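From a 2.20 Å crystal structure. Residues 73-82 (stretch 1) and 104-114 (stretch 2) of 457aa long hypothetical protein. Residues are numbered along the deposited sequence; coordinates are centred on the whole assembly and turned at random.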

# COMPACT_ATOMS: atom_id res chain seq x y z
N PRO A 73 1.41 -34.52 15.14
CA PRO A 73 2.31 -34.17 16.22
C PRO A 73 3.73 -34.71 16.01
O PRO A 73 3.96 -35.73 15.37
CB PRO A 73 1.71 -34.72 17.52
CG PRO A 73 0.22 -34.92 17.26
CD PRO A 73 0.20 -35.13 15.67
N LYS A 74 4.71 -33.95 16.56
CA LYS A 74 6.12 -34.23 16.31
C LYS A 74 6.49 -35.71 16.48
O LYS A 74 7.15 -36.30 15.64
CB LYS A 74 6.93 -33.36 17.27
CG LYS A 74 8.44 -33.45 17.03
CD LYS A 74 9.17 -34.07 18.23
CE LYS A 74 10.47 -33.32 18.57
NZ LYS A 74 11.36 -34.20 19.33
N ARG A 75 6.05 -36.30 17.61
CA ARG A 75 6.57 -37.64 17.90
C ARG A 75 6.15 -38.69 16.86
O ARG A 75 6.69 -39.78 16.78
CB ARG A 75 6.08 -38.05 19.29
CG ARG A 75 4.56 -38.24 19.33
CD ARG A 75 4.06 -38.57 20.74
NE ARG A 75 2.61 -38.79 20.74
CZ ARG A 75 1.82 -37.71 20.86
NH1 ARG A 75 2.36 -36.51 20.97
NH2 ARG A 75 0.49 -37.86 20.88
N PHE A 76 5.21 -38.37 15.98
CA PHE A 76 4.81 -39.32 14.95
C PHE A 76 5.41 -39.09 13.56
O PHE A 76 5.31 -39.95 12.69
CB PHE A 76 3.28 -39.35 14.80
CG PHE A 76 2.54 -39.71 16.06
CD1 PHE A 76 2.80 -40.91 16.71
CD2 PHE A 76 1.59 -38.85 16.59
CE1 PHE A 76 2.12 -41.25 17.89
CE2 PHE A 76 0.91 -39.18 17.76
CZ PHE A 76 1.18 -40.38 18.41
N VAL A 77 6.03 -37.93 13.35
CA VAL A 77 6.57 -37.61 12.04
C VAL A 77 7.56 -38.61 11.44
O VAL A 77 7.52 -38.89 10.24
CB VAL A 77 7.21 -36.20 12.05
CG1 VAL A 77 7.84 -35.87 10.69
CG2 VAL A 77 6.15 -35.17 12.40
N LYS A 78 8.43 -39.18 12.26
CA LYS A 78 9.39 -40.21 11.86
C LYS A 78 8.70 -41.39 11.19
O LYS A 78 8.95 -41.71 10.03
CB LYS A 78 10.14 -40.68 13.11
CG LYS A 78 11.65 -40.79 12.86
CD LYS A 78 12.31 -41.87 13.71
CE LYS A 78 13.00 -41.30 14.95
NZ LYS A 78 14.34 -41.89 15.08
N ASP A 79 7.90 -42.05 12.01
CA ASP A 79 7.21 -43.24 11.56
C ASP A 79 6.26 -42.96 10.39
O ASP A 79 6.05 -43.82 9.53
CB ASP A 79 6.43 -43.87 12.71
CG ASP A 79 5.77 -45.17 12.30
OD1 ASP A 79 6.49 -46.07 11.80
OD2 ASP A 79 4.53 -45.30 12.48
N THR A 80 5.67 -41.77 10.35
CA THR A 80 4.78 -41.42 9.25
C THR A 80 5.62 -41.27 7.99
O THR A 80 5.23 -41.70 6.91
CB THR A 80 4.01 -40.11 9.53
OG1 THR A 80 4.93 -39.06 9.86
CG2 THR A 80 3.03 -40.30 10.68
N LEU A 81 6.80 -40.67 8.14
CA LEU A 81 7.68 -40.50 7.00
C LEU A 81 8.09 -41.85 6.43
O LEU A 81 8.08 -42.05 5.22
CB LEU A 81 8.94 -39.73 7.41
CG LEU A 81 9.94 -39.48 6.28
CD1 LEU A 81 9.36 -38.49 5.29
CD2 LEU A 81 11.23 -38.92 6.86
N ILE A 82 8.44 -42.79 7.31
CA ILE A 82 8.83 -44.14 6.88
C ILE A 82 7.66 -44.82 6.17
O ILE A 82 7.84 -45.48 5.15
CB ILE A 82 9.30 -44.99 8.10
CG1 ILE A 82 10.59 -44.38 8.68
CG2 ILE A 82 9.55 -46.46 7.67
CD1 ILE A 82 11.17 -45.13 9.86
N GLU A 104 19.99 -28.02 18.77
CA GLU A 104 20.85 -29.07 18.26
C GLU A 104 20.17 -30.44 18.20
O GLU A 104 20.39 -31.20 17.26
CB GLU A 104 22.13 -29.17 19.10
CG GLU A 104 21.91 -29.26 20.61
CD GLU A 104 23.10 -29.87 21.35
OE1 GLU A 104 23.93 -29.09 21.87
OE2 GLU A 104 23.21 -31.11 21.42
N GLU A 105 19.35 -30.74 19.19
CA GLU A 105 18.65 -32.01 19.22
C GLU A 105 17.60 -32.06 18.09
O GLU A 105 17.41 -33.09 17.44
CB GLU A 105 17.99 -32.21 20.58
CG GLU A 105 17.56 -33.64 20.88
CD GLU A 105 16.11 -33.88 20.56
OE1 GLU A 105 15.28 -33.00 20.87
OE2 GLU A 105 15.79 -34.95 20.00
N GLY A 106 16.94 -30.93 17.86
CA GLY A 106 15.95 -30.89 16.80
C GLY A 106 16.62 -31.03 15.45
O GLY A 106 16.07 -31.64 14.53
N LYS A 107 17.83 -30.47 15.34
CA LYS A 107 18.59 -30.54 14.10
C LYS A 107 18.93 -31.98 13.76
O LYS A 107 18.77 -32.41 12.62
CB LYS A 107 19.89 -29.72 14.21
CG LYS A 107 19.73 -28.23 13.96
CD LYS A 107 21.05 -27.48 14.24
CE LYS A 107 20.94 -25.97 13.95
NZ LYS A 107 20.02 -25.25 14.88
N ARG A 108 19.39 -32.72 14.76
CA ARG A 108 19.76 -34.12 14.57
C ARG A 108 18.56 -34.93 14.09
O ARG A 108 18.69 -35.74 13.17
CB ARG A 108 20.32 -34.69 15.88
CG ARG A 108 20.63 -36.18 15.83
CD ARG A 108 21.63 -36.58 16.91
NE ARG A 108 21.10 -36.41 18.26
CZ ARG A 108 20.17 -37.18 18.80
NH1 ARG A 108 19.64 -38.19 18.12
NH2 ARG A 108 19.75 -36.95 20.04
N GLU A 109 17.41 -34.73 14.72
CA GLU A 109 16.22 -35.46 14.31
C GLU A 109 15.90 -35.07 12.87
O GLU A 109 15.51 -35.91 12.05
CB GLU A 109 15.03 -35.10 15.18
CG GLU A 109 15.12 -35.59 16.60
CD GLU A 109 13.78 -35.53 17.29
OE1 GLU A 109 13.75 -35.42 18.53
OE2 GLU A 109 12.76 -35.60 16.58
N GLU A 110 16.08 -33.79 12.59
CA GLU A 110 15.81 -33.26 11.27
C GLU A 110 16.66 -33.96 10.23
O GLU A 110 16.15 -34.39 9.20
CB GLU A 110 16.05 -31.74 11.25
CG GLU A 110 15.76 -31.09 9.92
CD GLU A 110 15.51 -29.61 10.05
OE1 GLU A 110 14.44 -29.25 10.58
OE2 GLU A 110 16.36 -28.81 9.63
N LYS A 111 17.95 -34.09 10.52
CA LYS A 111 18.86 -34.76 9.60
C LYS A 111 18.44 -36.20 9.35
O LYS A 111 18.55 -36.70 8.23
CB LYS A 111 20.29 -34.76 10.14
CG LYS A 111 21.18 -35.78 9.42
CD LYS A 111 21.90 -36.70 10.39
CE LYS A 111 21.94 -38.14 9.85
NZ LYS A 111 21.06 -39.07 10.62
N GLU A 112 17.99 -36.87 10.41
CA GLU A 112 17.56 -38.25 10.30
C GLU A 112 16.35 -38.32 9.38
O GLU A 112 16.23 -39.28 8.61
CB GLU A 112 17.22 -38.80 11.70
CG GLU A 112 16.68 -40.23 11.75
CD GLU A 112 17.55 -41.24 11.00
OE1 GLU A 112 18.79 -41.07 10.98
OE2 GLU A 112 17.00 -42.22 10.45
N LEU A 113 15.48 -37.32 9.43
CA LEU A 113 14.30 -37.29 8.56
C LEU A 113 14.76 -37.23 7.10
O LEU A 113 14.22 -37.93 6.25
CB LEU A 113 13.42 -36.06 8.83
CG LEU A 113 12.62 -35.90 10.13
CD1 LEU A 113 11.73 -34.67 10.01
CD2 LEU A 113 11.77 -37.14 10.40
N VAL A 114 15.76 -36.40 6.83
CA VAL A 114 16.28 -36.25 5.48
C VAL A 114 16.97 -37.55 5.05
O VAL A 114 16.80 -38.00 3.91
CB VAL A 114 17.26 -35.07 5.42
CG1 VAL A 114 17.91 -34.97 4.05
CG2 VAL A 114 16.51 -33.78 5.74

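Two helical segments of one chain run nearly parallel, their N-to-C directions 16° apart and their axes 10.6 Å apart at closest approach. The backbones come nearest at Lys78 and Leu113, whose CA atoms lie 6.6 Å apart, and the contact is small, burying 309 Å² over both sides.

Apolar packing centres on Leu113, which has the largest area covered by the other stretch. Its CA-to-CB bond points sideways, but with chi1 m and chi2 t its end comes nearer to the first helix. Both methyls of Leu113, CD1 and CD2, lie 4.1 Å from CG1 of Val77, and CD2 of Leu113 also lies 4.0 Å from CD2 of Leu81 and 4.1 Å from CA of Lys78. Val77 and Leu81, one helical turn apart, both point toward the second helix and are buried. Leu81 also reaches the backbone, its CD2 sitting 3.2 Å from O of Leu113, a close van der Waals approach.

The charged contact involves Lys74, early in the first stretch. Lys74 starts sideways, yet its side chain, with chi2 and chi3 between wells, brings NZ to OE1 of Glu109, donating a hydrogen bond of 2.8 Å that is also a salt bridge. Glu105, one turn before Glu109, adds a looser electrostatic partner: its OE1 is 4.4 Å from NZ of Lys74, beyond salt-bridge range. The two acids crowd together, with OE2 of Glu105 only 2.6 Å from OE1 of Glu109, so one carboxyl group probably holds a proton.

At the exposed margin, NZ of Lys78 comes within 4.4 Å of CG of Glu112, a contact with the aliphatic part of the glutamate. The carboxylate of Glu112 instead pairs within its own helix, OE1 forming a salt bridge with NZ of Lys111 at 3.0 Å.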